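PDB 2JGP: tyrocidine synthetase 3 from Brevibacillus brevis, which helps assemble the antibiotic tyrocidine, its carrier domain probably holding the growing peptide as a thioester and its condensation domain probably forming the peptide bond. Local coordinates for residues Lys130-Arg135 with Gln239-Asp244; Ala274-Thr279 with Glu410-Lys415; Leu465-Thr470 with Arg497-Ile502. All blocks are in the same frame, centred on the assembly; numbering follows the deposited sequence.

Interaction 1: Lys130-Arg135 with Gln239-Asp244; sequences KLERTR and QLYQGD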
loop_
_atom_site.group_PDB
_atom_site.type_symbol
_atom_site.label_atom_id
_atom_site.label_comp_id
_atom_site.label_asym_id
_atom_site.label_seq_id
_atom_site.Cartn_x
_atom_site.Cartn_y
_atom_site.Cartn_z
ATOM N N LYS A 130 -25.768 -12.316 21.060
ATOM C CA LYS A 130 -27.057 -11.645 21.252
ATOM C C LYS A 130 -27.361 -10.644 20.134
ATOM O O LYS A 130 -28.339 -10.818 19.401
ATOM C CB LYS A 130 -27.116 -10.961 22.625
ATOM C CG LYS A 130 -26.895 -11.896 23.816
ATOM C CD LYS A 130 -27.886 -13.065 23.869
ATOM C CE LYS A 130 -29.314 -12.603 24.134
ATOM N NZ LYS A 130 -30.225 -13.751 24.396
ATOM N N LEU A 131 -26.518 -9.617 20.019
ATOM C CA LEU A 131 -26.581 -8.593 18.959
ATOM C C LEU A 131 -27.903 -7.811 18.897
ATOM O O LEU A 131 -28.972 -8.392 18.703
ATOM C CB LEU A 131 -26.267 -9.206 17.582
ATOM C CG LEU A 131 -25.245 -8.473 16.697
ATOM C CD1 LEU A 131 -25.513 -8.755 15.221
ATOM C CD2 LEU A 131 -25.214 -6.967 16.947
ATOM N N GLU A 132 -27.818 -6.490 19.050
ATOM C CA GLU A 132 -28.979 -5.607 18.938
ATOM C C GLU A 132 -28.929 -4.855 17.618
ATOM O O GLU A 132 -27.982 -4.104 17.370
ATOM C CB GLU A 132 -29.002 -4.601 20.085
ATOM C CG GLU A 132 -29.120 -5.228 21.463
ATOM C CD GLU A 132 -29.210 -4.192 22.565
ATOM O OE1 GLU A 132 -28.656 -4.437 23.659
ATOM O OE2 GLU A 132 -29.827 -3.128 22.337
ATOM N N ARG A 133 -29.946 -5.046 16.781
ATOM C CA ARG A 133 -29.939 -4.468 15.438
ATOM C C ARG A 133 -29.915 -2.936 15.443
ATOM O O ARG A 133 -29.267 -2.327 14.590
ATOM C CB ARG A 133 -31.099 -5.002 14.579
ATOM C CG ARG A 133 -32.509 -4.657 15.055
ATOM C CD ARG A 133 -33.451 -4.483 13.867
ATOM N NE ARG A 133 -34.824 -4.186 14.272
ATOM C CZ ARG A 133 -35.723 -5.091 14.660
ATOM N NH1 ARG A 133 -35.412 -6.386 14.716
ATOM N NH2 ARG A 133 -36.947 -4.695 15.004
ATOM N N THR A 134 -30.591 -2.316 16.408
ATOM C CA THR A 134 -30.617 -0.857 16.500
ATOM C C THR A 134 -29.248 -0.281 16.882
ATOM O O THR A 134 -28.860 0.782 16.388
ATOM C CB THR A 134 -31.681 -0.361 17.497
ATOM O OG1 THR A 134 -31.461 -0.960 18.779
ATOM C CG2 THR A 134 -33.082 -0.717 17.001
ATOM N N ARG A 135 -28.519 -0.981 17.754
ATOM C CA ARG A 135 -27.157 -0.566 18.112
ATOM C C ARG A 135 -26.187 -0.720 16.946
ATOM O O ARG A 135 -25.296 0.112 16.772
ATOM C CB ARG A 135 -26.631 -1.336 19.326
ATOM C CG ARG A 135 -27.137 -0.795 20.657
ATOM C CD ARG A 135 -26.103 -0.954 21.774
ATOM N NE ARG A 135 -26.112 -2.286 22.376
ATOM C CZ ARG A 135 -25.207 -2.728 23.251
ATOM N NH1 ARG A 135 -24.184 -1.961 23.627
ATOM N NH2 ARG A 135 -25.317 -3.957 23.745
ATOM N N GLN A 239 -15.754 -0.743 18.681
ATOM C CA GLN A 239 -15.605 0.176 19.814
ATOM C C GLN A 239 -16.873 1.002 20.047
ATOM O O GLN A 239 -17.347 1.112 21.180
ATOM C CB GLN A 239 -14.405 1.108 19.598
ATOM C CG GLN A 239 -13.052 0.437 19.789
ATOM C CD GLN A 239 -11.896 1.323 19.360
ATOM O OE1 GLN A 239 -11.672 1.533 18.169
ATOM N NE2 GLN A 239 -11.153 1.843 20.330
ATOM N N LEU A 240 -17.416 1.574 18.972
ATOM C CA LEU A 240 -18.637 2.388 19.055
ATOM C C LEU A 240 -19.850 1.588 19.529
ATOM O O LEU A 240 -20.656 2.095 20.312
ATOM C CB LEU A 240 -18.946 3.052 17.710
ATOM C CG LEU A 240 -18.008 4.198 17.319
ATOM C CD1 LEU A 240 -18.178 4.546 15.840
ATOM C CD2 LEU A 240 -18.222 5.423 18.205
ATOM N N TYR A 241 -19.973 0.344 19.062
ATOM C CA TYR A 241 -21.033 -0.557 19.525
ATOM C C TYR A 241 -20.957 -0.773 21.042
ATOM O O TYR A 241 -21.987 -0.886 21.708
ATOM C CB TYR A 241 -20.958 -1.905 18.799
ATOM C CG TYR A 241 -22.114 -2.842 19.106
ATOM C CD1 TYR A 241 -23.223 -2.916 18.261
ATOM C CD2 TYR A 241 -22.100 -3.656 20.240
ATOM C CE1 TYR A 241 -24.285 -3.774 18.540
ATOM C CE2 TYR A 241 -23.154 -4.512 20.525
ATOM C CZ TYR A 241 -24.244 -4.568 19.670
ATOM O OH TYR A 241 -25.291 -5.422 19.950
ATOM N N GLN A 242 -19.737 -0.830 21.575
ATOM C CA GLN A 242 -19.516 -0.965 23.018
ATOM C C GLN A 242 -19.687 0.360 23.770
ATOM O O GLN A 242 -19.657 0.379 25.002
ATOM C CB GLN A 242 -18.111 -1.511 23.294
ATOM C CG GLN A 242 -17.837 -2.899 22.720
ATOM C CD GLN A 242 -16.357 -3.257 22.761
ATOM O OE1 GLN A 242 -15.616 -2.785 23.625
ATOM N NE2 GLN A 242 -15.924 -4.099 21.832
ATOM N N GLY A 243 -19.846 1.459 23.035
ATOM C CA GLY A 243 -20.059 2.777 23.628
ATOM C C GLY A 243 -18.777 3.527 23.951
ATOM O O GLY A 243 -18.799 4.490 24.720
ATOM N N ASP A 244 -17.663 3.102 23.357
ATOM C CA ASP A 244 -16.370 3.749 23.593
ATOM C C ASP A 244 -16.299 5.099 22.896
ATOM O O ASP A 244 -16.994 5.335 21.911
ATOM C CB ASP A 244 -15.215 2.860 23.114
ATOM C CG ASP A 244 -15.040 1.610 23.967
ATOM O OD1 ASP A 244 -15.568 1.568 25.096
ATOM O OD2 ASP A 244 -14.362 0.669 23.506
#

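Interaction 2: Ala274-Thr279 with Glu410-Lys415; sequences AYWLQT and EELVEK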
loop_
_atom_site.group_PDB
_atom_site.type_symbol
_atom_site.label_atom_id
_atom_site.label_comp_id
_atom_site.label_asym_id
_atom_site.label_seq_id
_atom_site.Cartn_x
_atom_site.Cartn_y
_atom_site.Cartn_z
ATOM N N ALA A 274 10.763 13.505 -11.428
ATOM C CA ALA A 274 12.028 13.330 -12.148
ATOM C C ALA A 274 12.684 11.996 -11.843
ATOM O O ALA A 274 13.224 11.350 -12.744
ATOM C CB ALA A 274 12.986 14.462 -11.824
ATOM N N TYR A 275 12.631 11.584 -10.576
ATOM C CA TYR A 275 13.178 10.291 -10.178
ATOM C C TYR A 275 12.580 9.149 -11.003
ATOM O O TYR A 275 13.307 8.292 -11.502
ATOM C CB TYR A 275 12.967 10.016 -8.681
ATOM C CG TYR A 275 13.368 8.607 -8.326
ATOM C CD1 TYR A 275 14.701 8.280 -8.087
ATOM C CD2 TYR A 275 12.424 7.583 -8.293
ATOM C CE1 TYR A 275 15.072 6.984 -7.794
ATOM C CE2 TYR A 275 12.789 6.286 -8.008
ATOM C CZ TYR A 275 14.106 5.989 -7.755
ATOM O OH TYR A 275 14.457 4.691 -7.477
ATOM N N TRP A 276 11.257 9.152 -11.147
ATOM C CA TRP A 276 10.552 8.081 -11.837
ATOM C C TRP A 276 10.748 8.131 -13.348
ATOM O O TRP A 276 10.871 7.090 -13.994
ATOM C CB TRP A 276 9.066 8.122 -11.484
ATOM C CG TRP A 276 8.839 7.779 -10.048
ATOM C CD1 TRP A 276 8.466 8.627 -9.055
ATOM C CD2 TRP A 276 9.032 6.501 -9.435
ATOM N NE1 TRP A 276 8.388 7.953 -7.859
ATOM C CE2 TRP A 276 8.731 6.645 -8.063
ATOM C CE3 TRP A 276 9.420 5.245 -9.913
ATOM C CZ2 TRP A 276 8.805 5.579 -7.163
ATOM C CZ3 TRP A 276 9.483 4.184 -9.025
ATOM C CH2 TRP A 276 9.177 4.361 -7.659
ATOM N N LEU A 277 10.793 9.337 -13.903
ATOM C CA LEU A 277 11.013 9.502 -15.338
ATOM C C LEU A 277 12.412 9.021 -15.717
ATOM O O LEU A 277 12.583 8.360 -16.739
ATOM C CB LEU A 277 10.787 10.955 -15.762
ATOM C CG LEU A 277 9.377 11.499 -15.505
ATOM C CD1 LEU A 277 9.208 12.866 -16.142
ATOM C CD2 LEU A 277 8.302 10.531 -16.000
ATOM N N GLN A 278 13.400 9.345 -14.883
ATOM C CA GLN A 278 14.772 8.854 -15.053
ATOM C C GLN A 278 14.820 7.332 -14.959
ATOM O O GLN A 278 15.407 6.672 -15.815
ATOM C CB GLN A 278 15.696 9.451 -13.979
ATOM C CG GLN A 278 16.024 10.925 -14.175
ATOM C CD GLN A 278 16.477 11.637 -12.895
ATOM O OE1 GLN A 278 16.597 12.859 -12.875
ATOM N NE2 GLN A 278 16.713 10.876 -11.826
ATOM N N THR A 279 14.205 6.783 -13.910
ATOM C CA THR A 279 14.191 5.340 -13.672
ATOM C C THR A 279 13.681 4.539 -14.878
ATOM O O THR A 279 14.191 3.452 -15.155
ATOM C CB THR A 279 13.353 4.979 -12.413
ATOM O OG1 THR A 279 13.976 5.531 -11.244
ATOM C CG2 THR A 279 13.221 3.465 -12.242
ATOM N N GLU A 410 -0.762 7.288 -11.333
ATOM C CA GLU A 410 -1.587 7.767 -12.453
ATOM C C GLU A 410 -0.845 8.759 -13.343
ATOM O O GLU A 410 -0.999 8.739 -14.566
ATOM C CB GLU A 410 -2.869 8.442 -11.941
ATOM C CG GLU A 410 -3.848 7.516 -11.221
ATOM C CD GLU A 410 -3.506 7.290 -9.763
ATOM O OE1 GLU A 410 -2.820 8.148 -9.166
ATOM O OE2 GLU A 410 -3.923 6.249 -9.211
ATOM N N GLU A 411 -0.065 9.644 -12.723
ATOM C CA GLU A 411 0.733 10.620 -13.460
ATOM C C GLU A 411 1.876 9.959 -14.222
ATOM O O GLU A 411 2.157 10.325 -15.365
ATOM C CB GLU A 411 1.287 11.691 -12.514
ATOM C CG GLU A 411 0.227 12.616 -11.946
ATOM C CD GLU A 411 -0.536 13.353 -13.025
ATOM O OE1 GLU A 411 0.098 13.804 -14.006
ATOM O OE2 GLU A 411 -1.772 13.481 -12.896
ATOM N N LEU A 412 2.533 8.990 -13.584
ATOM C CA LEU A 412 3.651 8.278 -14.200
ATOM C C LEU A 412 3.229 7.573 -15.484
ATOM O O LEU A 412 3.905 7.678 -16.504
ATOM C CB LEU A 412 4.235 7.253 -13.223
ATOM C CG LEU A 412 5.416 6.418 -13.734
ATOM C CD1 LEU A 412 6.552 7.301 -14.225
ATOM C CD2 LEU A 412 5.891 5.474 -12.640
ATOM N N VAL A 413 2.114 6.851 -15.422
ATOM C CA VAL A 413 1.608 6.103 -16.576
ATOM C C VAL A 413 1.353 7.020 -17.771
ATOM O O VAL A 413 1.744 6.705 -18.894
ATOM C CB VAL A 413 0.311 5.345 -16.225
ATOM C CG1 VAL A 413 -0.410 4.881 -17.495
ATOM C CG2 VAL A 413 0.623 4.165 -15.304
ATOM N N GLU A 414 0.704 8.154 -17.518
ATOM C CA GLU A 414 0.400 9.119 -18.573
ATOM C C GLU A 414 1.654 9.841 -19.069
ATOM O O GLU A 414 1.790 10.101 -20.262
ATOM C CB GLU A 414 -0.639 10.133 -18.085
ATOM C CG GLU A 414 -2.017 9.533 -17.802
ATOM C CD GLU A 414 -2.714 9.018 -19.058
ATOM O OE1 GLU A 414 -3.385 7.966 -18.981
ATOM O OE2 GLU A 414 -2.591 9.660 -20.122
ATOM N N LYS A 415 2.570 10.150 -18.153
ATOM C CA LYS A 415 3.784 10.899 -18.489
ATOM C C LYS A 415 4.766 10.075 -19.322
ATOM O O LYS A 415 5.502 10.629 -20.140
ATOM C CB LYS A 415 4.475 11.400 -17.216
ATOM C CG LYS A 415 5.579 12.427 -17.445
ATOM C CD LYS A 415 5.019 13.769 -17.882
ATOM C CE LYS A 415 6.094 14.840 -17.902
ATOM N NZ LYS A 415 5.506 16.207 -17.905
#

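Interaction 3: Leu465-Thr470 with Arg497-Ile502; sequences LTFSAT and RHFLTI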
loop_
_atom_site.group_PDB
_atom_site.type_symbol
_atom_site.label_atom_id
_atom_site.label_comp_id
_atom_site.label_asym_id
_atom_site.label_seq_id
_atom_site.Cartn_x
_atom_site.Cartn_y
_atom_site.Cartn_z
ATOM N N LEU A 465 0.075 -12.433 -11.942
ATOM C CA LEU A 465 0.036 -13.007 -10.615
ATOM C C LEU A 465 0.403 -11.987 -9.542
ATOM O O LEU A 465 1.142 -11.032 -9.797
ATOM C CB LEU A 465 0.924 -14.258 -10.536
ATOM C CG LEU A 465 2.441 -14.111 -10.431
ATOM C CD1 LEU A 465 2.844 -14.020 -8.987
ATOM C CD2 LEU A 465 3.138 -15.303 -11.083
ATOM N N THR A 466 -0.170 -12.179 -8.357
ATOM C CA THR A 466 0.147 -11.374 -7.190
ATOM C C THR A 466 0.750 -12.301 -6.150
ATOM O O THR A 466 0.116 -13.282 -5.748
ATOM C CB THR A 466 -1.109 -10.709 -6.610
ATOM O OG1 THR A 466 -1.635 -9.781 -7.565
ATOM C CG2 THR A 466 -0.787 -9.981 -5.312
ATOM N N PHE A 467 1.977 -11.990 -5.733
ATOM C CA PHE A 467 2.729 -12.823 -4.808
ATOM C C PHE A 467 2.616 -12.176 -3.433
ATOM O O PHE A 467 2.982 -11.019 -3.276
ATOM C CB PHE A 467 4.193 -12.892 -5.258
ATOM C CG PHE A 467 5.063 -13.761 -4.392
ATOM C CD1 PHE A 467 5.381 -15.052 -4.784
ATOM C CD2 PHE A 467 5.578 -13.282 -3.192
ATOM C CE1 PHE A 467 6.189 -15.852 -3.992
ATOM C CE2 PHE A 467 6.382 -14.079 -2.400
ATOM C CZ PHE A 467 6.688 -15.365 -2.802
ATOM N N SER A 468 2.086 -12.911 -2.460
ATOM C CA SER A 468 1.825 -12.375 -1.127
ATOM C C SER A 468 2.516 -13.197 -0.048
ATOM O O SER A 468 2.263 -14.394 0.084
ATOM C CB SER A 468 0.327 -12.359 -0.843
ATOM O OG SER A 468 -0.331 -11.417 -1.670
ATOM N N ALA A 469 3.389 -12.556 0.722
ATOM C CA ALA A 469 3.983 -13.191 1.892
ATOM C C ALA A 469 3.222 -12.708 3.127
ATOM O O ALA A 469 2.954 -11.514 3.264
ATOM C CB ALA A 469 5.460 -12.847 1.991
ATOM N N THR A 470 2.848 -13.635 4.004
ATOM C CA THR A 470 2.131 -13.291 5.230
ATOM C C THR A 470 2.777 -13.971 6.436
ATOM O O THR A 470 2.892 -15.195 6.477
ATOM C CB THR A 470 0.647 -13.700 5.142
ATOM O OG1 THR A 470 0.048 -13.071 4.002
ATOM C CG2 THR A 470 -0.108 -13.287 6.398
ATOM N N ARG A 497 7.145 -23.436 -4.472
ATOM C CA ARG A 497 8.219 -24.280 -3.939
ATOM C C ARG A 497 9.584 -23.762 -4.379
ATOM O O ARG A 497 10.538 -23.795 -3.606
ATOM C CB ARG A 497 8.064 -25.740 -4.395
ATOM C CG ARG A 497 6.825 -26.454 -3.858
ATOM C CD ARG A 497 6.926 -27.974 -4.013
ATOM N NE ARG A 497 6.964 -28.405 -5.415
ATOM C CZ ARG A 497 5.897 -28.570 -6.198
ATOM N NH1 ARG A 497 4.665 -28.344 -5.744
ATOM N NH2 ARG A 497 6.062 -28.965 -7.458
ATOM N N HIS A 498 9.672 -23.293 -5.625
ATOM C CA HIS A 498 10.912 -22.723 -6.141
ATOM C C HIS A 498 11.302 -21.440 -5.407
ATOM O O HIS A 498 12.488 -21.189 -5.192
ATOM C CB HIS A 498 10.827 -22.481 -7.652
ATOM C CG HIS A 498 10.917 -23.735 -8.469
ATOM N ND1 HIS A 498 11.361 -24.933 -7.951
ATOM C CD2 HIS A 498 10.644 -23.970 -9.773
ATOM C CE1 HIS A 498 11.339 -25.856 -8.897
ATOM N NE2 HIS A 498 10.909 -25.297 -10.014
ATOM N N PHE A 499 10.319 -20.642 -5.002
ATOM C CA PHE A 499 10.604 -19.477 -4.164
ATOM C C PHE A 499 11.258 -19.913 -2.846
ATOM O O PHE A 499 12.235 -19.304 -2.392
ATOM C CB PHE A 499 9.341 -18.658 -3.868
ATOM C CG PHE A 499 9.593 -17.480 -2.963
ATOM C CD1 PHE A 499 10.069 -16.284 -3.479
ATOM C CD2 PHE A 499 9.389 -17.581 -1.594
ATOM C CE1 PHE A 499 10.324 -15.202 -2.644
ATOM C CE2 PHE A 499 9.646 -16.503 -0.749
ATOM C CZ PHE A 499 10.113 -15.313 -1.280
ATOM N N LEU A 500 10.712 -20.964 -2.240
ATOM C CA LEU A 500 11.226 -21.465 -0.968
ATOM C C LEU A 500 12.613 -22.079 -1.116
ATOM O O LEU A 500 13.420 -21.989 -0.198
ATOM C CB LEU A 500 10.271 -22.487 -0.350
ATOM C CG LEU A 500 8.880 -21.970 0.013
ATOM C CD1 LEU A 500 8.028 -23.112 0.558
ATOM C CD2 LEU A 500 8.967 -20.821 1.006
ATOM N N THR A 501 12.883 -22.714 -2.256
ATOM C CA THR A 501 14.221 -23.238 -2.520
ATOM C C THR A 501 15.221 -22.081 -2.667
ATOM O O THR A 501 16.310 -22.126 -2.101
ATOM C CB THR A 501 14.260 -24.178 -3.755
ATOM O OG1 THR A 501 13.843 -23.471 -4.926
ATOM C CG2 THR A 501 13.341 -25.371 -3.554
ATOM N N ILE A 502 14.838 -21.036 -3.399
ATOM C CA ILE A 502 15.697 -19.862 -3.540
ATOM C C ILE A 502 15.954 -19.244 -2.161
ATOM O O ILE A 502 17.094 -18.922 -1.817
ATOM C CB ILE A 502 15.089 -18.814 -4.506
ATOM C CG1 ILE A 502 15.147 -19.328 -5.947
ATOM C CG2 ILE A 502 15.837 -17.482 -4.398
ATOM C CD1 ILE A 502 14.231 -18.580 -6.903
#

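Interaction 1: Lys130-Arg135 with Gln239-Asp244
Arg-135, in the first turn of helix 133-146, lies across the ring of Tyr-241 in the last turn of helix 227-241, its side chain following the aromatic surface. CB rests against Tyr-241 CE1 at 3.5 Å. CD passes near the backbone O of Tyr-241 as the chain bends at chi2 and chi3, which turns the guanidinium back over the ring. NE comes 4.0 Å from Tyr-241 CZ, and Arg-135 CZ stands 3.9 Å from Tyr-241 CE2. The two flat groups stack with 26° between their planes and 4.5 Å between their centres, a cation-pi geometry. At the tip the nitrogens diverge: NH1 lies 3.1 Å from the backbone O of Tyr-241, while NH2 forms a salt bridge with Glu-132 OE1, 3.4 Å away, of which the hydrogen bond is weak.

The tyrosine is held at its far end too. With CG anti to the backbone N (chi1 -173°), its ring extends from helix 227-241 to the N-cap of the other helix, where the N-H of Glu-132 gives the phenol OH a hydrogen bond of 2.9 Å that is nearly straight (170°). Leu-131 approaches from the side opposite the arginine, its CD2 3.4 Å from the same OH, and Val-136 and Leu-444 add apolar contacts.

The pairing lies in the N-terminal lobe of the condensation domain, where strand 123-129 turns into helix 133-146, and joins that turn to the C-terminus of helix 227-241, which closes with a Schellman motif at Gly-243. Its chemistry is two-sided: a cation stacks on one side of the ring, while a leucine comes in obliquely from the other. The OH accepts a backbone N-H, and the carboxylate of Glu-132 probably offsets part of the arginine's charge where both side chains are exposed.

Interaction 2: Ala274-Thr279 with Glu410-Lys415
Leu-412 of helix 409-415 points at helix 267-279 and touches it chiefly with CD1, which lies 3.8 Å from Trp-276 CB and 4.1 Å from Leu-277 CD2. This is the enclosed half of the contact, Leu-412 and Trp-276 both being buried. Trp-276 offers mainly its CB here: with CG anti to the carbonyl carbon (chi1 -67°), the ring swings away from segment 410-415 and into the protein, though Leu-412 CD2 still lies obliquely beside the indole. There NE1 is hydrogen-bonded to the carbonyl O of His-404, and CD2 of Tyr-275 sits over the centre of one indole face, 3.7 Å above it. Leu-412 is enclosed further by Tyr-407 and Leu-427.

The outer half is built differently. Leu-277, running antiparallel alongside Leu-412, spreads both methyls along the aliphatic part of Lys-415. Its CD2 meets Lys-415 CG at 3.6 Å, and its CD1 lies 4.1 Å from Lys-415 CE. A bend at chi2 (71°) folds the lysine so that its methylenes lie nearly perpendicular to the leucine while the chain stays at the exposed edge.

The two helix segments run at 44° to each other, with axes 10.7 Å apart at closest approach, in the C-terminal lobe of the condensation domain. Tyr-275 also touches Asp-400, which with Gln-396 binds the sodium ion, so helix 267-279 is flanked by the metal-bearing helix 387-403 as well as by helix 409-415.

No hydrogen bond or salt bridge links the two segments. Their association is therefore apolar, resting on leucine methyls inside and on lysine methylenes outside, and the indole N-H of Trp-276 is satisfied by a third element.

Interaction 3: Leu465-Thr470 with Arg497-Ile502
The carbonyl O of His-498, one residue before the Phe-499 that packs on Phe-467, is gripped by two donors in its own helix: Thr-501 OG1 at 2.7 Å and Ile-502 N at 3.0 Å. Both reach it from the same face of the carbonyl plane. The hydroxyl comes in steeply, at a C=O...donor angle of 109°, so it supplements the regular helical bond rather than replacing it.

This helix, 489-508, packs against a mixed beta sheet in the alpha/beta architecture of the chloramphenicol acetyltransferase-like fold, here in the C-terminal lobe of the condensation domain. Strand 465-471 is an inner strand of that sheet, between strands 430-435 and 476-483.

Across the interface one aromatic pair does all the touching. Phe-467 and Phe-499 both have CG anti to the backbone N, which carries each ring away from its own backbone toward the other and bridges CA atoms of these two residues that are 10.3 Å apart. The pair is edge-to-face, inclined rather than perpendicular: the planes make 54° and the centroids lie 4.6 Å apart.

Neighbouring residues fill in round the rings. Ile-478 of strand 476-483 touches both phenylalanines. Helix 329-345 adds Tyr-337, whose ring meets that of Phe-467, and Ala-336, which packs on Phe-499, and thus two strands and two helices meet in a buried hydrophobic cluster.

The leading atom is Phe-467 CZ. It sits over the middle of the Phe-499 ring, 3.4 Å above its plane, and lies 3.6 Å from Phe-499 CD1 and 3.7 Å from Phe-499 CZ.

Overall arrangement
All three contacts lie within the condensation domain, but they serve separate parts of it. Interaction 1 belongs to the N-terminal lobe and stands about 47 Å from interaction 2 and 41 Å from interaction 3, centre to centre. Interactions 2 and 3 share the C-terminal lobe, their nearest atoms about 16 Å apart, and hold different elements: two helices in one, a strand and a helix in the other. Interaction 3 is buried and purely aromatic. Interactions 1 and 2 are both partly buried, yet interaction 2 grades from a buried leucine to an exposed lysine without polar bonds, whereas interaction 1 combines a hydrogen bond, a charge and a ring.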